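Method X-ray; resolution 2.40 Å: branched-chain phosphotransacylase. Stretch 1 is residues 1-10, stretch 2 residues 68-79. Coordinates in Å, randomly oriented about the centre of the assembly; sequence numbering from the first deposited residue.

Stretch 1 1-10: MITVSIAGGS
Stretch 2 (68-79) GQAQILLKGIIQ

What sets the direction and register of the two stretches? They run side by side as parallel strands, residues 2-7 against a strand that ends at Lys75, with axes 24° apart and 4.9 Å at closest approach. Ser5 pairs with Leu73, Ile6 with Leu74 and Ala7 with Lys75, at CA-CA distances of 5.1, 4.8 and 5.1 Å. Phi/psi values are extended, near -119/120 at Ile6 and -135/126 at Leu74. Ser5 N donates to Ile72 O (3.1 Å), Leu74 N to Ser5 O (2.9 Å) and Ala7 N to Leu74 O (3.0 Å).

How does Gln71 extend this ladder? Gln71 N donates to Thr3 O (3.1 Å), while its side chain, chi1 m, chi2 p and chi3 63°, curls so that Gln71 OE1 accepts from Thr3 N at 2.8 Å. An amide side chain thus supplies the acceptor for a backbone NH.

Which side chains fill the two faces? Val4 (t), Ile6 (m, t), Ile72 (m, t) and Leu74 (t, chi2 152°) share one face, all buried. Ile6 CG2 reaches Leu74 CD2 at 3.7 Å, and Val4 CG1 lies 4.2 Å from Leu74 CB. Branched aliphatic chains suit this buried apolar layer. Ser5 (t), Leu73 (t, p), Ala7 and Lys75 take the other face; Ser5 OG is hydrogen-bonded elsewhere in the structure. Lys75 (t, t, 92°, p) carries NZ forward along its own stretch to donate to Ile78 O at 2.9 Å.

Why do glycines close the contact? Gly8 turns at 77/46, a positive phi that favours glycine, and a CB there would clash with Ile77 O. A CB on Gly76, at -78/-125, would strike Gly8 O. Without these atoms, Ile77 N donates to Gly8 O at 2.7 Å and Gly76 N makes a weak bond to Ala7 O at 2.8 Å. Ile78 (t, t) points toward stretch 1, its CG2 4.1 Å from Ala7 CB.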

# COMPACT_ATOMS: atom_id res chain seq x y z
N MET A 1 17.61 -29.77 -16.08
CA MET A 1 17.53 -30.16 -14.65
C MET A 1 17.85 -28.95 -13.80
O MET A 1 18.79 -28.21 -14.09
CB MET A 1 18.51 -31.29 -14.37
CG MET A 1 18.19 -32.11 -13.14
SD MET A 1 19.03 -31.52 -11.71
CE MET A 1 20.74 -32.00 -12.12
N ILE A 2 17.05 -28.73 -12.76
CA ILE A 2 17.24 -27.59 -11.87
C ILE A 2 17.65 -27.99 -10.47
O ILE A 2 16.93 -28.70 -9.78
CB ILE A 2 15.94 -26.75 -11.80
CG1 ILE A 2 15.70 -26.07 -13.15
CG2 ILE A 2 16.03 -25.73 -10.65
CD1 ILE A 2 14.45 -25.23 -13.20
N THR A 3 18.83 -27.52 -10.06
CA THR A 3 19.34 -27.80 -8.72
C THR A 3 19.14 -26.54 -7.87
O THR A 3 19.39 -25.43 -8.34
CB THR A 3 20.85 -28.17 -8.76
OG1 THR A 3 21.04 -29.34 -9.56
CG2 THR A 3 21.39 -28.42 -7.36
N VAL A 4 18.68 -26.72 -6.64
CA VAL A 4 18.47 -25.60 -5.73
C VAL A 4 19.38 -25.68 -4.50
O VAL A 4 19.47 -26.72 -3.82
CB VAL A 4 16.99 -25.51 -5.25
CG1 VAL A 4 16.80 -24.25 -4.42
CG2 VAL A 4 16.04 -25.48 -6.44
N SER A 5 20.05 -24.58 -4.20
CA SER A 5 20.95 -24.49 -3.07
C SER A 5 20.23 -23.78 -1.91
O SER A 5 19.70 -22.69 -2.08
CB SER A 5 22.21 -23.71 -3.49
OG SER A 5 23.09 -23.47 -2.42
N ILE A 6 20.21 -24.40 -0.74
CA ILE A 6 19.51 -23.81 0.40
C ILE A 6 20.43 -23.51 1.58
O ILE A 6 21.05 -24.41 2.15
CB ILE A 6 18.38 -24.73 0.88
CG1 ILE A 6 17.49 -25.12 -0.31
CG2 ILE A 6 17.57 -24.04 1.99
CD1 ILE A 6 16.26 -25.90 0.04
N ALA A 7 20.49 -22.24 1.95
CA ALA A 7 21.32 -21.80 3.07
C ALA A 7 20.54 -21.92 4.38
O ALA A 7 19.65 -21.11 4.66
CB ALA A 7 21.79 -20.36 2.86
N GLY A 8 20.88 -22.93 5.17
CA GLY A 8 20.20 -23.16 6.42
C GLY A 8 18.84 -23.79 6.16
O GLY A 8 17.83 -23.38 6.73
N GLY A 9 18.83 -24.80 5.30
CA GLY A 9 17.58 -25.46 4.95
C GLY A 9 17.26 -26.74 5.69
O GLY A 9 16.23 -27.36 5.43
N SER A 10 18.12 -27.15 6.61
CA SER A 10 17.85 -28.38 7.34
C SER A 10 16.86 -28.10 8.46
O SER A 10 17.18 -28.23 9.64
CB SER A 10 19.13 -28.97 7.90
OG SER A 10 18.88 -30.25 8.44
N GLY A 68 27.31 -22.70 -12.71
CA GLY A 68 26.09 -23.39 -13.12
C GLY A 68 25.83 -24.62 -12.27
O GLY A 68 25.07 -25.50 -12.68
N GLN A 69 26.44 -24.68 -11.10
CA GLN A 69 26.26 -25.82 -10.21
C GLN A 69 24.82 -25.80 -9.69
O GLN A 69 24.16 -26.84 -9.59
CB GLN A 69 27.25 -25.74 -9.05
CG GLN A 69 27.66 -27.09 -8.49
CD GLN A 69 28.83 -27.71 -9.24
OE1 GLN A 69 29.96 -27.24 -9.15
NE2 GLN A 69 28.55 -28.77 -9.99
N ALA A 70 24.34 -24.60 -9.36
CA ALA A 70 22.98 -24.42 -8.88
C ALA A 70 22.38 -23.29 -9.71
O ALA A 70 23.10 -22.38 -10.12
CB ALA A 70 22.97 -24.08 -7.39
N GLN A 71 21.08 -23.37 -9.96
CA GLN A 71 20.36 -22.38 -10.77
C GLN A 71 19.48 -21.45 -9.94
O GLN A 71 18.97 -20.45 -10.44
CB GLN A 71 19.46 -23.09 -11.80
CG GLN A 71 20.20 -23.88 -12.86
CD GLN A 71 21.04 -25.01 -12.29
OE1 GLN A 71 20.52 -25.96 -11.68
NE2 GLN A 71 22.35 -24.92 -12.48
N ILE A 72 19.28 -21.80 -8.67
CA ILE A 72 18.47 -20.97 -7.80
C ILE A 72 19.02 -21.01 -6.37
O ILE A 72 19.41 -22.06 -5.87
CB ILE A 72 17.00 -21.45 -7.75
CG1 ILE A 72 16.37 -21.33 -9.14
CG2 ILE A 72 16.21 -20.62 -6.76
CD1 ILE A 72 15.01 -22.02 -9.26
N LEU A 73 19.06 -19.85 -5.74
CA LEU A 73 19.53 -19.75 -4.37
C LEU A 73 18.31 -19.49 -3.49
O LEU A 73 17.45 -18.68 -3.84
CB LEU A 73 20.53 -18.60 -4.24
CG LEU A 73 21.15 -18.42 -2.86
CD1 LEU A 73 21.95 -19.66 -2.50
CD2 LEU A 73 22.04 -17.20 -2.86
N LEU A 74 18.24 -20.18 -2.35
CA LEU A 74 17.12 -20.02 -1.44
C LEU A 74 17.59 -19.90 0.01
O LEU A 74 18.32 -20.75 0.52
CB LEU A 74 16.17 -21.21 -1.59
CG LEU A 74 14.84 -21.19 -0.84
CD1 LEU A 74 13.81 -22.02 -1.61
CD2 LEU A 74 15.02 -21.74 0.57
N LYS A 75 17.15 -18.83 0.67
CA LYS A 75 17.52 -18.57 2.05
C LYS A 75 16.64 -19.27 3.07
O LYS A 75 15.50 -18.85 3.31
CB LYS A 75 17.49 -17.06 2.32
CG LYS A 75 17.97 -16.69 3.72
CD LYS A 75 17.75 -15.23 4.02
CE LYS A 75 16.41 -15.01 4.69
NZ LYS A 75 16.36 -15.63 6.04
N GLY A 76 17.17 -20.33 3.68
CA GLY A 76 16.43 -21.05 4.70
C GLY A 76 16.50 -20.25 5.99
O GLY A 76 16.16 -19.07 6.00
N ILE A 77 16.96 -20.87 7.08
CA ILE A 77 17.08 -20.16 8.35
C ILE A 77 18.51 -19.64 8.53
O ILE A 77 19.41 -20.38 8.90
CB ILE A 77 16.69 -21.07 9.53
CG1 ILE A 77 15.22 -21.47 9.42
CG2 ILE A 77 16.93 -20.35 10.86
CD1 ILE A 77 14.74 -22.36 10.54
N ILE A 78 18.70 -18.35 8.27
CA ILE A 78 20.00 -17.71 8.38
C ILE A 78 19.81 -16.20 8.20
O ILE A 78 18.94 -15.77 7.45
CB ILE A 78 20.98 -18.24 7.29
CG1 ILE A 78 22.30 -17.47 7.34
CG2 ILE A 78 20.34 -18.09 5.90
CD1 ILE A 78 23.35 -18.00 6.39
N GLN A 79 20.62 -15.41 8.90
CA GLN A 79 20.52 -13.96 8.79
C GLN A 79 20.65 -13.50 7.34
O GLN A 79 21.57 -13.91 6.62
CB GLN A 79 21.60 -13.28 9.64
CG GLN A 79 21.62 -13.72 11.09
CD GLN A 79 22.28 -15.09 11.26
OE1 GLN A 79 22.07 -15.77 12.28
NE2 GLN A 79 23.08 -15.50 10.28